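Local coordinates for protein beta-lactamase (Klebsiella pneumoniae, PDB 6M5P) that probably hydrolyses beta-lactam antibiotics to substituted beta-amino acids, as a class C serine beta-lactamase that contributes to antibiotic resistance, at residues Q124-E129 with F156-T161; V317-T322 with I332-A337. The protein carries 1 engineered substitution. All coordinates share one frame; numbering follows the deposited sequence.

Contact 1: Q124-E129 with F156-T161; sequences QLFMPE and FSNIGT. Engineered in segment 156-161: F156 (natural residue Tyr). With MER ((4R,5S)-3-{[(3S,5S)-5-(dimethylcarbamoyl)pyrrolidin-3-yl]sulfanyl}-5-[(2S,3R)-3-hydroxy-1-oxobutan-2-yl]-4-methyl-4,5-d ihydro-1H-pyrrole-2-carboxylic acid), chain B.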
ATOM      1  N   GLN A 124       5.109   5.503  17.274  1.00 10.87           N
ATOM      2  CA  GLN A 124       5.853   6.391  16.396  1.00 11.25           C
ATOM      3  C   GLN A 124       6.056   5.753  15.025  1.00 10.88           C
ATOM      4  O   GLN A 124       5.807   4.561  14.817  1.00 10.39           O
ATOM      5  CB  GLN A 124       7.208   6.739  17.027  1.00 11.37           C
ATOM      6  CG  GLN A 124       8.179   5.560  17.107  1.00 13.85           C
ATOM      7  CD  GLN A 124       9.268   5.743  18.153  1.00 19.70           C
ATOM      8  OE1 GLN A 124       9.041   6.326  19.219  1.00 21.17           O
ATOM      9  NE2 GLN A 124      10.454   5.227  17.859  1.00 21.69           N
ATOM     10  N   LEU A 125       6.549   6.560  14.085  1.00 10.11           N
ATOM     11  CA  LEU A 125       6.686   6.089  12.708  1.00 11.38           C
ATOM     12  C   LEU A 125       7.720   4.974  12.590  1.00 11.39           C
ATOM     13  O   LEU A 125       7.437   3.911  12.022  1.00 11.83           O
ATOM     14  CB  LEU A 125       7.034   7.259  11.783  1.00 12.32           C
ATOM     15  CG  LEU A 125       7.289   6.899  10.317  1.00 12.41           C
ATOM     16  CD1 LEU A 125       6.102   6.162   9.706  1.00 13.07           C
ATOM     17  CD2 LEU A 125       7.563   8.180   9.545  1.00 15.14           C
ATOM     18  N   PHE A 126       8.923   5.193  13.101  1.00 11.85           N
ATOM     19  CA  PHE A 126      10.043   4.313  12.800  1.00 14.44           C
ATOM     20  C   PHE A 126      10.388   3.411  13.974  1.00 13.66           C
ATOM     21  O   PHE A 126      10.448   3.856  15.127  1.00 15.19           O
ATOM     22  CB  PHE A 126      11.283   5.112  12.392  1.00 16.49           C
ATOM     23  CG  PHE A 126      11.152   5.781  11.055  1.00 15.77           C
ATOM     24  CD1 PHE A 126      11.049   5.034   9.895  1.00 18.85           C
ATOM     25  CD2 PHE A 126      11.120   7.159  10.962  1.00 15.08           C
ATOM     26  CE1 PHE A 126      10.928   5.649   8.665  1.00 18.85           C
ATOM     27  CE2 PHE A 126      10.998   7.790   9.734  1.00 17.50           C
ATOM     28  CZ  PHE A 126      10.895   7.029   8.580  1.00 17.82           C
ATOM     29  N   MET A 127      10.643   2.149  13.660  1.00 14.37           N
ATOM     30  CA  MET A 127      11.188   1.235  14.646  1.00 14.66           C
ATOM     31  C   MET A 127      12.553   1.741  15.103  1.00 17.94           C
ATOM     32  O   MET A 127      13.383   2.115  14.264  1.00 17.22           O
ATOM     33  CB  MET A 127      11.360  -0.137  13.997  1.00 15.39           C
ATOM     34  CG  MET A 127      11.858  -1.206  14.949  1.00 17.57           C
ATOM     35  SD  MET A 127      10.557  -1.767  16.057  1.00 18.19           S
ATOM     36  CE  MET A 127       9.467  -2.616  14.920  1.00 18.15           C
ATOM     37  N   PRO A 128      12.822   1.782  16.406  1.00 17.01           N
ATOM     38  CA  PRO A 128      14.168   2.152  16.867  1.00 18.66           C
ATOM     39  C   PRO A 128      15.232   1.236  16.272  1.00 18.50           C
ATOM     40  O   PRO A 128      15.062   0.017  16.207  1.00 18.50           O
ATOM     41  CB  PRO A 128      14.074   1.991  18.386  1.00 19.51           C
ATOM     42  CG  PRO A 128      12.627   2.191  18.690  1.00 19.18           C
ATOM     43  CD  PRO A 128      11.877   1.606  17.521  1.00 16.61           C
ATOM     44  N   GLU A 129      16.347   1.840  15.844  1.00 22.74           N
ATOM     45  CA  GLU A 129      17.350   1.111  15.073  1.00 25.04           C
ATOM     46  C   GLU A 129      18.050   0.020  15.876  1.00 26.46           C
ATOM     47  O   GLU A 129      18.572  -0.928  15.282  1.00 25.69           O
ATOM     48  CB  GLU A 129      18.381   2.078  14.484  1.00 29.68           C
ATOM     49  N   PHE A 156       1.125   8.030  11.563  1.00 12.59           N
ATOM     50  CA  PHE A 156       1.526   6.920  10.709  1.00 12.38           C
ATOM     51  C   PHE A 156       2.645   6.156  11.391  1.00 11.38           C
ATOM     52  O   PHE A 156       3.580   6.758  11.918  1.00 11.72           O
ATOM     53  CB  PHE A 156       1.985   7.448   9.352  1.00 15.02           C
ATOM     54  CG  PHE A 156       0.882   8.077   8.567  1.00 15.48           C
ATOM     55  CD1 PHE A 156       0.034   7.298   7.803  1.00 18.24           C
ATOM     56  CD2 PHE A 156       0.662   9.446   8.626  1.00 18.69           C
ATOM     57  CE1 PHE A 156      -1.003   7.871   7.092  1.00 22.31           C
ATOM     58  CE2 PHE A 156      -0.379  10.028   7.917  1.00 20.80           C
ATOM     59  CZ  PHE A 156      -1.210   9.237   7.149  1.00 23.80           C
ATOM     60  N   SER A 157       2.542   4.827  11.404  1.00  9.58           N
ATOM     61  CA  SER A 157       3.455   4.026  12.210  1.00  9.66           C
ATOM     62  C   SER A 157       3.857   2.746  11.494  1.00 10.58           C
ATOM     63  O   SER A 157       2.996   1.929  11.158  1.00 11.35           O
ATOM     64  CB  SER A 157       2.822   3.692  13.561  1.00  9.01           C
ATOM     65  OG  SER A 157       3.723   2.920  14.335  1.00  9.04           O
ATOM     66  N   ASN A 158       5.165   2.548  11.305  1.00  9.00           N
ATOM     67  CA  ASN A 158       5.638   1.242  10.860  1.00  8.81           C
ATOM     68  C   ASN A 158       5.522   0.207  11.970  1.00  9.75           C
ATOM     69  O   ASN A 158       5.260  -0.970  11.690  1.00  9.83           O
ATOM     70  CB  ASN A 158       7.087   1.320  10.389  1.00  9.63           C
ATOM     71  CG  ASN A 158       7.256   2.169   9.148  1.00  9.98           C
ATOM     72  OD1 ASN A 158       6.292   2.500   8.461  1.00 10.56           O
ATOM     73  ND2 ASN A 158       8.503   2.506   8.838  1.00 11.67           N
ATOM     74  N   ILE A 159       5.714   0.618  13.229  1.00  9.42           N
ATOM     75  CA  ILE A 159       5.609  -0.318  14.349  1.00  9.34           C
ATOM     76  C   ILE A 159       4.188  -0.843  14.468  1.00  9.01           C
ATOM     77  O   ILE A 159       3.964  -2.051  14.604  1.00  8.96           O
ATOM     78  CB  ILE A 159       6.056   0.345  15.662  1.00  9.40           C
ATOM     79  CG1 ILE A 159       7.403   1.043  15.502  1.00 10.62           C
ATOM     80  CG2 ILE A 159       6.130  -0.693  16.772  1.00 10.49           C
ATOM     81  CD1 ILE A 159       7.830   1.781  16.758  1.00 12.13           C
ATOM     82  N   GLY A 160       3.209   0.062  14.415  1.00  8.33           N
ATOM     83  CA  GLY A 160       1.819  -0.361  14.489  1.00  9.55           C
ATOM     84  C   GLY A 160       1.444  -1.319  13.373  1.00  8.35           C
ATOM     85  O   GLY A 160       0.795  -2.337  13.614  1.00  9.72           O
ATOM     86  N   THR A 161       1.871  -1.023  12.139  1.00  9.56           N
ATOM     87  CA  THR A 161       1.576  -1.946  11.045  1.00  8.96           C
ATOM     88  C   THR A 161       2.243  -3.291  11.283  1.00  8.25           C
ATOM     89  O   THR A 161       1.678  -4.347  10.955  1.00  9.21           O
ATOM     90  CB  THR A 161       2.033  -1.370   9.706  1.00  9.33           C
ATOM     91  OG1 THR A 161       1.539  -0.038   9.559  1.00 12.19           O
ATOM     92  CG2 THR A 161       1.482  -2.220   8.562  1.00 11.75           C
TER
HETATM   93  C1  MER B 401       6.213   5.019   3.570  1.00 25.07           C
HETATM   94  C2  MER B 401       4.693   7.102   5.143  1.00 21.14           C
HETATM   95  C3  MER B 401       7.222   5.005   4.833  1.00 15.39           C
HETATM   96  C4  MER B 401       6.551   5.753   5.863  1.00 16.65           C
HETATM   97  C5  MER B 401       4.226   5.841   5.817  1.00 19.44           C
HETATM   98  O6  MER B 401       6.353   4.594   2.476  1.00 15.92           O
HETATM   99  C7  MER B 401       7.650   3.652   5.465  1.00 14.50           C
HETATM  100  O8  MER B 401       8.691   3.954   6.333  1.00 14.98           O
HETATM  101  C9  MER B 401       8.143   2.611   4.429  1.00 15.87           C
HETATM  102  N10 MER B 401       5.244   5.080   6.290  1.00 16.13           N
HETATM  103  C11 MER B 401       2.847   5.280   5.682  1.00 19.61           C
HETATM  104  O12 MER B 401       2.248   5.369   4.589  1.00 26.38           O
HETATM  105  O13 MER B 401       2.283   4.713   6.655  1.00 19.50           O
HETATM  106  S14 MER B 401       3.567   8.537   5.474  1.00 29.54           S
HETATM  107  C15 MER B 401       2.412   8.971   4.248  1.00 27.94           C
HETATM  108  C16 MER B 401       1.508   7.882   3.543  1.00 32.69           C
HETATM  109  C17 MER B 401       0.665   8.710   2.888  1.00 30.24           C
HETATM  110  C18 MER B 401       6.037   7.234   5.461  1.00 19.71           C
HETATM  111  N19 MER B 401       0.170   9.740   4.070  1.00 31.56           N
HETATM  112  C20 MER B 401       6.922   7.944   4.381  1.00 22.69           C
HETATM  113  C21 MER B 401       1.267   9.922   4.840  1.00 31.06           C
HETATM  114  C22 MER B 401      -0.465   8.110   2.036  1.00 31.22           C
HETATM  115  N23 MER B 401      -0.974   8.951   0.900  1.00 34.46           N
HETATM  116  O24 MER B 401      -0.956   7.043   2.178  1.00 28.89           O
HETATM  117  C25 MER B 401      -0.361  10.262   0.716  1.00 31.74           C
HETATM  118  C26 MER B 401      -2.035   8.480   0.030  1.00 26.95           C
HETATM  119  O   HOH W   1      10.586   1.312  10.805  1.00 14.32           O
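The side chains of F126 and N158 run alongside each other, with the ring turned 82° from the amide plane. L125 CG sits over one face of the F126 ring. At its edge, in plane, lies a water that accepts from both M127 N and N158 ND2. Segment 156-161 carries the YxN motif of class C beta-lactamases, with F156 an engineered replacement of the natural tyrosine. The F156 ring has the ligand MER against one face: MER C21 lies 3.4 Å above its plane, toward the rim. The ring also meets that of H119.

Two short bonds tie the loop to the start of helix 158-171. S157 OG donates to Q124 O at 2.7 Å, from 39° out of the carbonyl plane. S157 is the N-cap residue of the helix, and its OG also accepts from G160 N at 2.9 Å. The chi1 of -180° holds the hydroxyl between the loop carbonyl and the first turn of the helix, where it bonds to both. N158 N donates to L125 O at 2.7 Å, in the carbonyl plane and on a lone pair.

I159 supplies the apolar part. Its CD1 lies 3.8 Å from Q124 CG and 4.1 Å from P128 CD, while M127 CE touches I159 CG1. Within the loop, Q124 NE2 donates to F126 O at 3.1 Å, with the acceptor in the amide plane.

The amide of N158 is gripped at both ends. OD1 accepts from K74 NZ, and ND2 makes a nearly straight bond to MER O8 at 2.9 Å.

Contact 2: V317-T322 with I332-A337; sequences VWINKT and IAFVPA. With MER ((4R,5S)-3-{[(3S,5S)-5-(dimethylcarbamoyl)pyrrolidin-3-yl]sulfanyl}-5-[(2S,3R)-3-hydroxy-1-oxobutan-2-yl]-4-methyl-4,5-d ihydro-1H-pyrrole-2-carboxylic acid), chain B.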
ATOM      1  N   VAL A 317     -15.927   6.904  -3.987  1.00  8.97           N
ATOM      2  CA  VAL A 317     -14.770   7.389  -3.248  1.00  9.16           C
ATOM      3  C   VAL A 317     -13.521   7.183  -4.086  1.00  9.74           C
ATOM      4  O   VAL A 317     -13.468   6.312  -4.956  1.00  9.27           O
ATOM      5  CB  VAL A 317     -14.590   6.685  -1.879  1.00 10.25           C
ATOM      6  CG1 VAL A 317     -15.662   7.131  -0.877  1.00 12.47           C
ATOM      7  CG2 VAL A 317     -14.595   5.180  -2.041  1.00 10.28           C
ATOM      8  N   TRP A 318     -12.510   7.999  -3.783  1.00  9.83           N
ATOM      9  CA  TRP A 318     -11.154   7.863  -4.299  1.00  8.46           C
ATOM     10  C   TRP A 318     -10.352   7.183  -3.195  1.00  9.09           C
ATOM     11  O   TRP A 318     -10.161   7.759  -2.123  1.00  9.83           O
ATOM     12  CB  TRP A 318     -10.611   9.261  -4.571  1.00 10.41           C
ATOM     13  CG  TRP A 318      -9.162   9.381  -4.923  1.00 10.34           C
ATOM     14  CD1 TRP A 318      -8.093   9.340  -4.066  1.00 10.03           C
ATOM     15  CD2 TRP A 318      -8.622   9.653  -6.221  1.00 10.58           C
ATOM     16  NE1 TRP A 318      -6.924   9.537  -4.762  1.00 11.89           N
ATOM     17  CE2 TRP A 318      -7.219   9.729  -6.086  1.00 11.46           C
ATOM     18  CE3 TRP A 318      -9.186   9.823  -7.487  1.00 12.47           C
ATOM     19  CZ2 TRP A 318      -6.380   9.969  -7.170  1.00 13.16           C
ATOM     20  CZ3 TRP A 318      -8.349  10.056  -8.560  1.00 14.55           C
ATOM     21  CH2 TRP A 318      -6.962  10.127  -8.395  1.00 13.89           C
ATOM     22  N   ILE A 319      -9.929   5.943  -3.430  1.00  8.37           N
ATOM     23  CA  ILE A 319      -9.161   5.173  -2.452  1.00  8.28           C
ATOM     24  C   ILE A 319      -7.712   5.160  -2.904  1.00  7.94           C
ATOM     25  O   ILE A 319      -7.432   4.937  -4.087  1.00  8.49           O
ATOM     26  CB  ILE A 319      -9.710   3.744  -2.321  1.00  7.75           C
ATOM     27  CG1 ILE A 319     -11.195   3.785  -1.953  1.00  9.11           C
ATOM     28  CG2 ILE A 319      -8.917   2.978  -1.276  1.00 10.05           C
ATOM     29  CD1 ILE A 319     -11.848   2.424  -1.922  1.00 10.05           C
ATOM     30  N   ASN A 320      -6.776   5.404  -1.985  1.00  7.46           N
ATOM     31  CA  ASN A 320      -5.396   5.540  -2.435  1.00  7.83           C
ATOM     32  C   ASN A 320      -4.404   5.210  -1.330  1.00  8.52           C
ATOM     33  O   ASN A 320      -4.743   5.133  -0.143  1.00  9.06           O
ATOM     34  CB  ASN A 320      -5.136   6.913  -3.102  1.00  8.80           C
ATOM     35  CG  ASN A 320      -5.107   8.089  -2.117  1.00  8.91           C
ATOM     36  OD1 ASN A 320      -5.486   7.979  -0.929  1.00 13.33           O
ATOM     37  ND2 ASN A 320      -4.674   9.233  -2.615  1.00  8.04           N
ATOM     38  N   LYS A 321      -3.156   5.021  -1.753  1.00  9.24           N
ATOM     39  CA  LYS A 321      -2.059   4.792  -0.824  1.00  9.36           C
ATOM     40  C   LYS A 321      -0.762   5.150  -1.530  1.00  9.60           C
ATOM     41  O   LYS A 321      -0.541   4.731  -2.670  1.00  9.61           O
ATOM     42  CB  LYS A 321      -2.032   3.319  -0.399  1.00 10.77           C
ATOM     43  CG  LYS A 321      -0.983   2.994   0.650  1.00 12.53           C
ATOM     44  CD  LYS A 321      -1.491   3.347   2.015  1.00 17.07           C
ATOM     45  CE  LYS A 321      -0.342   3.396   3.003  1.00 17.79           C
ATOM     46  NZ  LYS A 321       0.406   4.672   2.894  1.00 21.79           N
ATOM     47  N   THR A 322       0.094   5.918  -0.857  1.00 10.38           N
ATOM     48  CA  THR A 322       1.459   6.143  -1.312  1.00  9.67           C
ATOM     49  C   THR A 322       2.410   5.226  -0.563  1.00 10.32           C
ATOM     50  O   THR A 322       2.119   4.747   0.533  1.00 11.47           O
ATOM     51  CB  THR A 322       1.914   7.589  -1.083  1.00 13.45           C
ATOM     52  OG1 THR A 322       1.900   7.866   0.320  1.00 17.70           O
ATOM     53  CG2 THR A 322       1.040   8.572  -1.818  1.00 17.26           C
ATOM     54  N   ILE A 332      -0.832   4.111  -5.620  1.00  7.89           N
ATOM     55  CA  ILE A 332      -2.032   3.470  -6.149  1.00  8.40           C
ATOM     56  C   ILE A 332      -3.216   4.365  -5.843  1.00  8.51           C
ATOM     57  O   ILE A 332      -3.343   4.859  -4.718  1.00  8.39           O
ATOM     58  CB  ILE A 332      -2.279   2.101  -5.486  1.00  8.38           C
ATOM     59  CG1 ILE A 332      -1.254   1.090  -5.973  1.00 11.00           C
ATOM     60  CG2 ILE A 332      -3.719   1.624  -5.747  1.00 11.47           C
ATOM     61  CD1 ILE A 332      -1.447  -0.294  -5.373  1.00 13.38           C
ATOM     62  N   ALA A 333      -4.100   4.548  -6.827  1.00  9.30           N
ATOM     63  CA  ALA A 333      -5.401   5.160  -6.585  1.00  8.12           C
ATOM     64  C   ALA A 333      -6.438   4.430  -7.420  1.00  9.08           C
ATOM     65  O   ALA A 333      -6.154   4.021  -8.550  1.00  9.47           O
ATOM     66  CB  ALA A 333      -5.414   6.646  -6.961  1.00 10.17           C
ATOM     67  N   PHE A 334      -7.634   4.257  -6.859  1.00  8.34           N
ATOM     68  CA  PHE A 334      -8.724   3.647  -7.609  1.00  8.24           C
ATOM     69  C   PHE A 334     -10.064   4.191  -7.130  1.00  8.52           C
ATOM     70  O   PHE A 334     -10.212   4.633  -5.987  1.00  8.85           O
ATOM     71  CB  PHE A 334      -8.662   2.111  -7.593  1.00  7.86           C
ATOM     72  CG  PHE A 334      -8.770   1.486  -6.218  1.00  8.50           C
ATOM     73  CD1 PHE A 334      -7.650   1.347  -5.399  1.00  9.43           C
ATOM     74  CD2 PHE A 334      -9.985   0.974  -5.767  1.00  9.28           C
ATOM     75  CE1 PHE A 334      -7.758   0.744  -4.145  1.00  9.72           C
ATOM     76  CE2 PHE A 334     -10.091   0.363  -4.517  1.00  9.61           C
ATOM     77  CZ  PHE A 334      -8.970   0.249  -3.709  1.00  9.52           C
ATOM     78  N   VAL A 335     -11.038   4.158  -8.034  1.00  8.71           N
ATOM     79  CA  VAL A 335     -12.383   4.684  -7.808  1.00  9.22           C
ATOM     80  C   VAL A 335     -13.354   3.554  -8.110  1.00 10.31           C
ATOM     81  O   VAL A 335     -13.639   3.278  -9.287  1.00  9.78           O
ATOM     82  CB  VAL A 335     -12.668   5.919  -8.679  1.00  9.68           C
ATOM     83  CG1 VAL A 335     -14.077   6.472  -8.413  1.00 10.70           C
ATOM     84  CG2 VAL A 335     -11.627   7.002  -8.450  1.00 11.08           C
ATOM     85  N   PRO A 336     -13.864   2.856  -7.100  1.00  8.95           N
ATOM     86  CA  PRO A 336     -14.700   1.682  -7.394  1.00 10.15           C
ATOM     87  C   PRO A 336     -15.927   1.997  -8.237  1.00 10.56           C
ATOM     88  O   PRO A 336     -16.283   1.202  -9.116  1.00 11.60           O
ATOM     89  CB  PRO A 336     -15.049   1.144  -5.995  1.00 11.42           C
ATOM     90  CG  PRO A 336     -13.883   1.591  -5.139  1.00 10.03           C
ATOM     91  CD  PRO A 336     -13.536   2.963  -5.665  1.00  9.42           C
ATOM     92  N   ALA A 337     -16.561   3.153  -8.015  1.00 10.54           N
ATOM     93  CA  ALA A 337     -17.750   3.516  -8.785  1.00 10.18           C
ATOM     94  C   ALA A 337     -17.458   3.600 -10.270  1.00 12.70           C
ATOM     95  O   ALA A 337     -18.369   3.432 -11.092  1.00 14.71           O
ATOM     96  CB  ALA A 337     -18.294   4.856  -8.302  1.00 12.26           C
TER
HETATM   97  C1  MER B 401       6.213   5.019   3.570  1.00 25.07           C
HETATM   98  C2  MER B 401       4.693   7.102   5.143  1.00 21.14           C
HETATM   99  C3  MER B 401       7.222   5.005   4.833  1.00 15.39           C
HETATM  100  C4  MER B 401       6.551   5.753   5.863  1.00 16.65           C
HETATM  101  C5  MER B 401       4.226   5.841   5.817  1.00 19.44           C
HETATM  102  O6  MER B 401       6.353   4.594   2.476  1.00 15.92           O
HETATM  103  C7  MER B 401       7.650   3.652   5.465  1.00 14.50           C
HETATM  104  O8  MER B 401       8.691   3.954   6.333  1.00 14.98           O
HETATM  105  C9  MER B 401       8.143   2.611   4.429  1.00 15.87           C
HETATM  106  N10 MER B 401       5.244   5.080   6.290  1.00 16.13           N
HETATM  107  C11 MER B 401       2.847   5.280   5.682  1.00 19.61           C
HETATM  108  O12 MER B 401       2.248   5.369   4.589  1.00 26.38           O
HETATM  109  O13 MER B 401       2.283   4.713   6.655  1.00 19.50           O
HETATM  110  S14 MER B 401       3.567   8.537   5.474  1.00 29.54           S
HETATM  111  C15 MER B 401       2.412   8.971   4.248  1.00 27.94           C
HETATM  112  C16 MER B 401       1.508   7.882   3.543  1.00 32.69           C
HETATM  113  C17 MER B 401       0.665   8.710   2.888  1.00 30.24           C
HETATM  114  C18 MER B 401       6.037   7.234   5.461  1.00 19.71           C
HETATM  115  N19 MER B 401       0.170   9.740   4.070  1.00 31.56           N
HETATM  116  C20 MER B 401       6.922   7.944   4.381  1.00 22.69           C
HETATM  117  C21 MER B 401       1.267   9.922   4.840  1.00 31.06           C
HETATM  118  C22 MER B 401      -0.465   8.110   2.036  1.00 31.22           C
HETATM  119  N23 MER B 401      -0.974   8.951   0.900  1.00 34.46           N
HETATM  120  O24 MER B 401      -0.956   7.043   2.178  1.00 28.89           O
HETATM  121  C25 MER B 401      -0.361  10.262   0.716  1.00 31.74           C
HETATM  122  C26 MER B 401      -2.035   8.480   0.030  1.00 26.95           C
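K321, whose backbone pairs with I332 across the contact, has a side-chain amine that three acceptors grip. K321 NZ donates to MER O12, a carboxylate oxygen, at 2.6 Å and to MER O24 at 2.8 Å. Its third acceptor is T322 O, in the carbonyl plane. The side chain bends at chi2 and again at chi4 (79°), which folds NZ back to the carbonyl of the next residue. K321 and T322 begin the KTG motif of serine beta-lactamases, on strand 317-325. T322 N adds a weak bond to MER O24.

This strand and strand 328-335 form an antiparallel beta hairpin inside the main sheet. I319 with F334 and K321 with I332 are hydrogen-bonded pairs, and N320 with A333 is the non-hydrogen-bonded pair between them. The I319 N to F334 O bond and its return from F334 N to I319 O are both 2.9 Å.

I319, K321, I332 and F334 share one face of the sheet. There I319 CB lies over a face of the F334 ring, 4.0 Å from its centroid and 17° off the normal, a CH-pi contact. A chi1 of 61° swings the F334 ring back over I319. I319 CD1 also reaches P336 CG. V241 of helix 234-244 packs on F334 and I332, and W279 meets the F334 ring edge-to-face.

On the other face, A333 CB sits over the indole of W318 toward the rim, 3.5 Å from CZ2. W318 CE3 touches V335 CG2.

V317 O is buried without a hydrogen-bond partner; V335 CA makes a CA-H...O contact to it at 3.5 Å.

Overall arrangement
Contacts 1 and 2 lie on opposite sides of the chain's centre, with centres 24 Å apart. They do not touch, though their nearest atoms come within about 5 Å. They share no helix or strand, and contact 1 closes before contact 2 opens along the chain. Both touch MER, which lies between them in the active site. Contact 1 is partly buried and joins a loop to a helix start, through hydroxyl, amide and backbone bonds with a small apolar patch. Contact 2 is buried throughout and joins neighbouring strands by regular backbone pairing, with apolar and aromatic packing. At the ligand, contact 1 offers an amide and an engineered phenyl ring, contact 2 a lysine amine and, weakly, a backbone N-H.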